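Local coordinates for protein luciferase-like enzymeAMP-CoA-ligase (Zophobas atratus, PDB 4W8O) that probably activates carboxylic acids with ATP and passes them to coenzyme A, as a luciferase-like member of the adenylate-forming ANL superfamily, at residues 109-117 and 184-194. Residues are numbered along the deposited sequence; the frame is centred on the assembly and turned at random.
Sequences IQHLLSLVT and FSSGTTGLPKA
Leu115 and Ala194 bring the two backbones nearest, their CA atoms 6.5 Å apart, where the last turns of helix 106-116 run beside the base of the loop 184-194. One turn earlier Leu112 pairs with Pro192, with CA atoms 7.5 Å apart. The loop closes on itself at this base: Ser185 N bonds to Lys193 O, and Lys193 N returns a bond to Ser185 OG.

One polar link joins the segments. His111 NE2 donates to Pro192 O at 2.9 Å, nearly straight at 161°, with the oxygen at the edge of the imidazole and close to its plane. The imidazole extends to the loop because chi1 of 173° places CG opposite the backbone N. Leu191 CD1 of the loop lies over one face and Leu115 CG, from the same helix as the histidine, over the other, both toward the rim. Cutting His111 back to an alanine is likely to strip Pro192 O of its imidazole donor and open a gap between Leu191 and Leu115.

The sequence SSGTTGLPKA marks this loop as the glycine-rich phosphate-binding motif of ANL adenylating enzymes, which in relatives handles the ATP phosphates; Ser186 lines the pocket holding a polyethylene glycol in this crystal. Thr188, at the far bend, is tied by OG1 to the backbone of Ile423 and Met426.

Away from the histidine, around Phe184, the contact is apolar. Leu112 sets CD2 over the face of the Phe184 ring, a CH-pi contact 4.0 Å from the centroid and 19° off the normal, and the same methyl meets Pro192 CB. Leu115 CD1 approaches Phe184 CD1 obliquely and also packs against Pro192 O at 3.5 Å. Val116 CG1 touches both Phe184 CE1 and Ala194 CB, 3.9 Å from each, while Val98 of strand 96-99 touches both Val116 and Phe184.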
ATOM      1  N   ILE A 109       6.703  14.182 -12.439  1.00 31.83           N
ATOM      2  CA  ILE A 109       7.196  12.873 -12.869  1.00 31.54           C
ATOM      3  C   ILE A 109       8.695  12.950 -13.148  1.00 32.05           C
ATOM      4  O   ILE A 109       9.458  12.060 -12.742  1.00 31.46           O
ATOM      5  CB  ILE A 109       6.441  12.347 -14.107  1.00 32.33           C
ATOM      6  CG1 ILE A 109       4.964  12.080 -13.773  1.00 32.87           C
ATOM      7  CG2 ILE A 109       7.097  11.086 -14.634  1.00 33.45           C
ATOM      8  CD1 ILE A 109       4.691  10.788 -13.026  1.00 33.83           C
ATOM      9  N   GLN A 110       9.114  14.021 -13.824  1.00 32.65           N
ATOM     10  CA  GLN A 110      10.532  14.265 -14.094  1.00 33.97           C
ATOM     11  C   GLN A 110      11.387  14.178 -12.845  1.00 32.31           C
ATOM     12  O   GLN A 110      12.455  13.567 -12.850  1.00 33.44           O
ATOM     13  CB  GLN A 110      10.750  15.653 -14.682  1.00 36.87           C
ATOM     14  CG  GLN A 110      10.519  15.746 -16.164  1.00 40.27           C
ATOM     15  CD  GLN A 110      10.877  17.111 -16.709  1.00 44.63           C
ATOM     16  OE1 GLN A 110      11.761  17.790 -16.188  1.00 46.25           O
ATOM     17  NE2 GLN A 110      10.196  17.518 -17.769  1.00 48.31           N
ATOM     18  N   HIS A 111      10.948  14.850 -11.796  1.00 31.05           N
ATOM     19  CA  HIS A 111      11.675  14.811 -10.538  1.00 30.82           C
ATOM     20  C   HIS A 111      11.735  13.385  -9.966  1.00 29.70           C
ATOM     21  O   HIS A 111      12.792  12.940  -9.525  1.00 30.40           O
ATOM     22  CB  HIS A 111      11.048  15.754  -9.520  1.00 31.28           C
ATOM     23  CG  HIS A 111      11.654  15.639  -8.158  1.00 31.70           C
ATOM     24  ND1 HIS A 111      12.973  15.945  -7.907  1.00 33.10           N
ATOM     25  CD2 HIS A 111      11.129  15.236  -6.978  1.00 31.60           C
ATOM     26  CE1 HIS A 111      13.234  15.744  -6.627  1.00 33.71           C
ATOM     27  NE2 HIS A 111      12.130  15.317  -6.040  1.00 33.15           N
ATOM     28  N   LEU A 112      10.606  12.683  -9.984  1.00 28.65           N
ATOM     29  CA  LEU A 112      10.540  11.330  -9.436  1.00 29.32           C
ATOM     30  C   LEU A 112      11.466  10.388 -10.189  1.00 30.52           C
ATOM     31  O   LEU A 112      12.189   9.615  -9.577  1.00 31.36           O
ATOM     32  CB  LEU A 112       9.102  10.797  -9.444  1.00 28.99           C
ATOM     33  CG  LEU A 112       8.082  11.602  -8.623  1.00 28.99           C
ATOM     34  CD1 LEU A 112       6.771  10.843  -8.468  1.00 29.58           C
ATOM     35  CD2 LEU A 112       8.645  12.002  -7.263  1.00 30.03           C
ATOM     36  N   LEU A 113      11.458  10.473 -11.515  1.00 28.82           N
ATOM     37  CA  LEU A 113      12.368   9.671 -12.332  1.00 29.22           C
ATOM     38  C   LEU A 113      13.832   9.984 -12.025  1.00 30.32           C
ATOM     39  O   LEU A 113      14.678   9.082 -11.999  1.00 29.97           O
ATOM     40  CB  LEU A 113      12.080   9.871 -13.826  1.00 29.38           C
ATOM     41  CG  LEU A 113      10.790   9.251 -14.371  1.00 28.92           C
ATOM     42  CD1 LEU A 113      10.513   9.705 -15.801  1.00 29.44           C
ATOM     43  CD2 LEU A 113      10.855   7.737 -14.299  1.00 28.88           C
ATOM     44  N   SER A 114      14.128  11.258 -11.780  1.00 31.83           N
ATOM     45  CA  SER A 114      15.495  11.675 -11.490  1.00 33.46           C
ATOM     46  C   SER A 114      15.957  11.122 -10.143  1.00 32.93           C
ATOM     47  O   SER A 114      17.143  10.887  -9.947  1.00 33.70           O
ATOM     48  CB  SER A 114      15.618  13.205 -11.532  1.00 35.69           C
ATOM     49  OG  SER A 114      15.113  13.806 -10.340  1.00 37.56           O
ATOM     50  N   LEU A 115      15.019  10.910  -9.219  1.00 31.76           N
ATOM     51  CA  LEU A 115      15.348  10.280  -7.941  1.00 31.89           C
ATOM     52  C   LEU A 115      15.762   8.809  -8.091  1.00 30.97           C
ATOM     53  O   LEU A 115      16.741   8.390  -7.490  1.00 32.04           O
ATOM     54  CB  LEU A 115      14.172  10.356  -6.967  1.00 31.34           C
ATOM     55  CG  LEU A 115      13.766  11.729  -6.443  1.00 32.31           C
ATOM     56  CD1 LEU A 115      12.433  11.626  -5.719  1.00 32.23           C
ATOM     57  CD2 LEU A 115      14.834  12.305  -5.528  1.00 33.62           C
ATOM     58  N   VAL A 116      15.013   8.042  -8.883  1.00 29.56           N
ATOM     59  CA  VAL A 116      15.174   6.586  -8.936  1.00 28.93           C
ATOM     60  C   VAL A 116      15.815   6.031 -10.223  1.00 29.41           C
ATOM     61  O   VAL A 116      16.181   4.855 -10.260  1.00 28.36           O
ATOM     62  CB  VAL A 116      13.840   5.859  -8.637  1.00 27.95           C
ATOM     63  CG1 VAL A 116      13.256   6.348  -7.315  1.00 28.51           C
ATOM     64  CG2 VAL A 116      12.826   6.012  -9.772  1.00 27.18           C
ATOM     65  N   THR A 117      15.948   6.870 -11.254  1.00 29.94           N
ATOM     66  CA  THR A 117      16.639   6.521 -12.503  1.00 30.47           C
ATOM     67  C   THR A 117      16.445   5.056 -12.909  1.00 29.87           C
ATOM     68  O   THR A 117      17.379   4.270 -12.845  1.00 29.72           O
ATOM     69  CB  THR A 117      18.144   6.846 -12.415  1.00 32.50           C
ATOM     70  OG1 THR A 117      18.736   6.111 -11.337  1.00 33.44           O
ATOM     71  CG2 THR A 117      18.365   8.347 -12.177  1.00 33.37           C
ATOM     72  N   PHE A 184       7.451   7.626  -2.214  1.00 31.44           N
ATOM     73  CA  PHE A 184       7.959   8.986  -2.258  1.00 32.56           C
ATOM     74  C   PHE A 184       7.452   9.819  -1.095  1.00 33.42           C
ATOM     75  O   PHE A 184       6.264   9.806  -0.791  1.00 33.62           O
ATOM     76  CB  PHE A 184       7.584   9.621  -3.583  1.00 33.38           C
ATOM     77  CG  PHE A 184       8.192   8.923  -4.759  1.00 32.54           C
ATOM     78  CD1 PHE A 184       9.539   9.065  -5.036  1.00 32.62           C
ATOM     79  CD2 PHE A 184       7.427   8.101  -5.571  1.00 32.45           C
ATOM     80  CE1 PHE A 184      10.113   8.419  -6.118  1.00 32.62           C
ATOM     81  CE2 PHE A 184       7.994   7.448  -6.651  1.00 32.16           C
ATOM     82  CZ  PHE A 184       9.337   7.614  -6.931  1.00 32.14           C
ATOM     83  N   SER A 185       8.375  10.527  -0.450  1.00 34.01           N
ATOM     84  CA  SER A 185       8.076  11.332   0.711  1.00 35.03           C
ATOM     85  C   SER A 185       7.204  12.509   0.330  1.00 37.52           C
ATOM     86  O   SER A 185       7.148  12.893  -0.833  1.00 38.28           O
ATOM     87  CB  SER A 185       9.364  11.832   1.374  1.00 35.13           C
ATOM     88  OG  SER A 185      10.019  12.805   0.576  1.00 35.92           O
ATOM     89  N   SER A 186       6.536  13.075   1.333  1.00 39.49           N
ATOM     90  CA  SER A 186       5.679  14.235   1.160  1.00 42.46           C
ATOM     91  C   SER A 186       5.757  15.096   2.407  1.00 44.02           C
ATOM     92  O   SER A 186       4.752  15.321   3.080  1.00 44.79           O
ATOM     93  CB  SER A 186       4.231  13.799   0.908  1.00 43.02           C
ATOM     94  OG  SER A 186       3.769  12.949   1.953  1.00 43.00           O
ATOM     95  N   GLY A 187       6.958  15.566   2.722  1.00 45.07           N
ATOM     96  CA  GLY A 187       7.144  16.511   3.826  1.00 47.40           C
ATOM     97  C   GLY A 187       6.443  17.830   3.542  1.00 49.30           C
ATOM     98  O   GLY A 187       6.134  18.139   2.388  1.00 50.02           O
ATOM     99  N   THR A 188       6.200  18.614   4.589  1.00 50.76           N
ATOM    100  CA  THR A 188       5.502  19.897   4.441  1.00 52.82           C
ATOM    101  C   THR A 188       6.373  20.975   3.782  1.00 54.31           C
ATOM    102  O   THR A 188       5.874  22.045   3.430  1.00 55.65           O
ATOM    103  CB  THR A 188       4.959  20.421   5.786  1.00 53.77           C
ATOM    104  OG1 THR A 188       6.038  20.613   6.707  1.00 54.02           O
ATOM    105  CG2 THR A 188       3.958  19.440   6.380  1.00 52.90           C
ATOM    106  N   THR A 189       7.667  20.700   3.633  1.00 45.52           N
ATOM    107  CA  THR A 189       8.542  21.524   2.804  1.00 46.69           C
ATOM    108  C   THR A 189       9.567  20.632   2.096  1.00 45.61           C
ATOM    109  O   THR A 189       9.788  19.497   2.502  1.00 44.57           O
ATOM    110  CB  THR A 189       9.228  22.636   3.629  1.00 49.55           C
ATOM    111  OG1 THR A 189       9.991  23.476   2.757  1.00 51.55           O
ATOM    112  CG2 THR A 189      10.141  22.061   4.699  1.00 49.70           C
ATOM    113  N   GLY A 190      10.163  21.143   1.022  1.00 45.91           N
ATOM    114  CA  GLY A 190      11.118  20.376   0.218  1.00 44.30           C
ATOM    115  C   GLY A 190      10.447  19.415  -0.756  1.00 42.11           C
ATOM    116  O   GLY A 190       9.286  19.040  -0.583  1.00 41.61           O
ATOM    117  N   LEU A 191      11.195  19.003  -1.774  1.00 40.57           N
ATOM    118  CA  LEU A 191      10.679  18.108  -2.808  1.00 38.21           C
ATOM    119  C   LEU A 191      10.689  16.655  -2.340  1.00 35.67           C
ATOM    120  O   LEU A 191      11.411  16.316  -1.405  1.00 35.45           O
ATOM    121  CB  LEU A 191      11.520  18.223  -4.074  1.00 38.87           C
ATOM    122  CG  LEU A 191      11.628  19.623  -4.667  1.00 40.89           C
ATOM    123  CD1 LEU A 191      12.687  19.623  -5.754  1.00 41.93           C
ATOM    124  CD2 LEU A 191      10.296  20.126  -5.202  1.00 40.81           C
ATOM    125  N   PRO A 192       9.900  15.787  -3.001  1.00 33.47           N
ATOM    126  CA  PRO A 192       9.895  14.381  -2.619  1.00 31.98           C
ATOM    127  C   PRO A 192      11.268  13.708  -2.631  1.00 31.82           C
ATOM    128  O   PRO A 192      12.180  14.129  -3.346  1.00 32.17           O
ATOM    129  CB  PRO A 192       8.972  13.742  -3.658  1.00 30.93           C
ATOM    130  CG  PRO A 192       8.035  14.849  -4.031  1.00 31.56           C
ATOM    131  CD  PRO A 192       8.872  16.079  -4.018  1.00 32.88           C
ATOM    132  N   LYS A 193      11.391  12.673  -1.804  1.00 31.95           N
ATOM    133  CA  LYS A 193      12.559  11.806  -1.770  1.00 32.09           C
ATOM    134  C   LYS A 193      12.067  10.376  -1.849  1.00 30.38           C
ATOM    135  O   LYS A 193      10.897  10.106  -1.576  1.00 29.83           O
ATOM    136  CB  LYS A 193      13.345  12.031  -0.487  1.00 33.88           C
ATOM    137  CG  LYS A 193      13.829  13.468  -0.330  1.00 36.49           C
ATOM    138  CD  LYS A 193      13.380  14.065   0.995  1.00 38.33           C
ATOM    139  CE  LYS A 193      13.370  15.579   0.968  1.00 40.27           C
ATOM    140  NZ  LYS A 193      14.651  16.088   0.423  1.00 42.22           N
ATOM    141  N   ALA A 194      12.956   9.470  -2.245  1.00 29.35           N
ATOM    142  CA  ALA A 194      12.583   8.084  -2.457  1.00 28.30           C
ATOM    143  C   ALA A 194      12.745   7.298  -1.159  1.00 27.79           C
ATOM    144  O   ALA A 194      13.854   6.973  -0.747  1.00 27.46           O
ATOM    145  CB  ALA A 194      13.402   7.461  -3.575  1.00 28.03           C
TER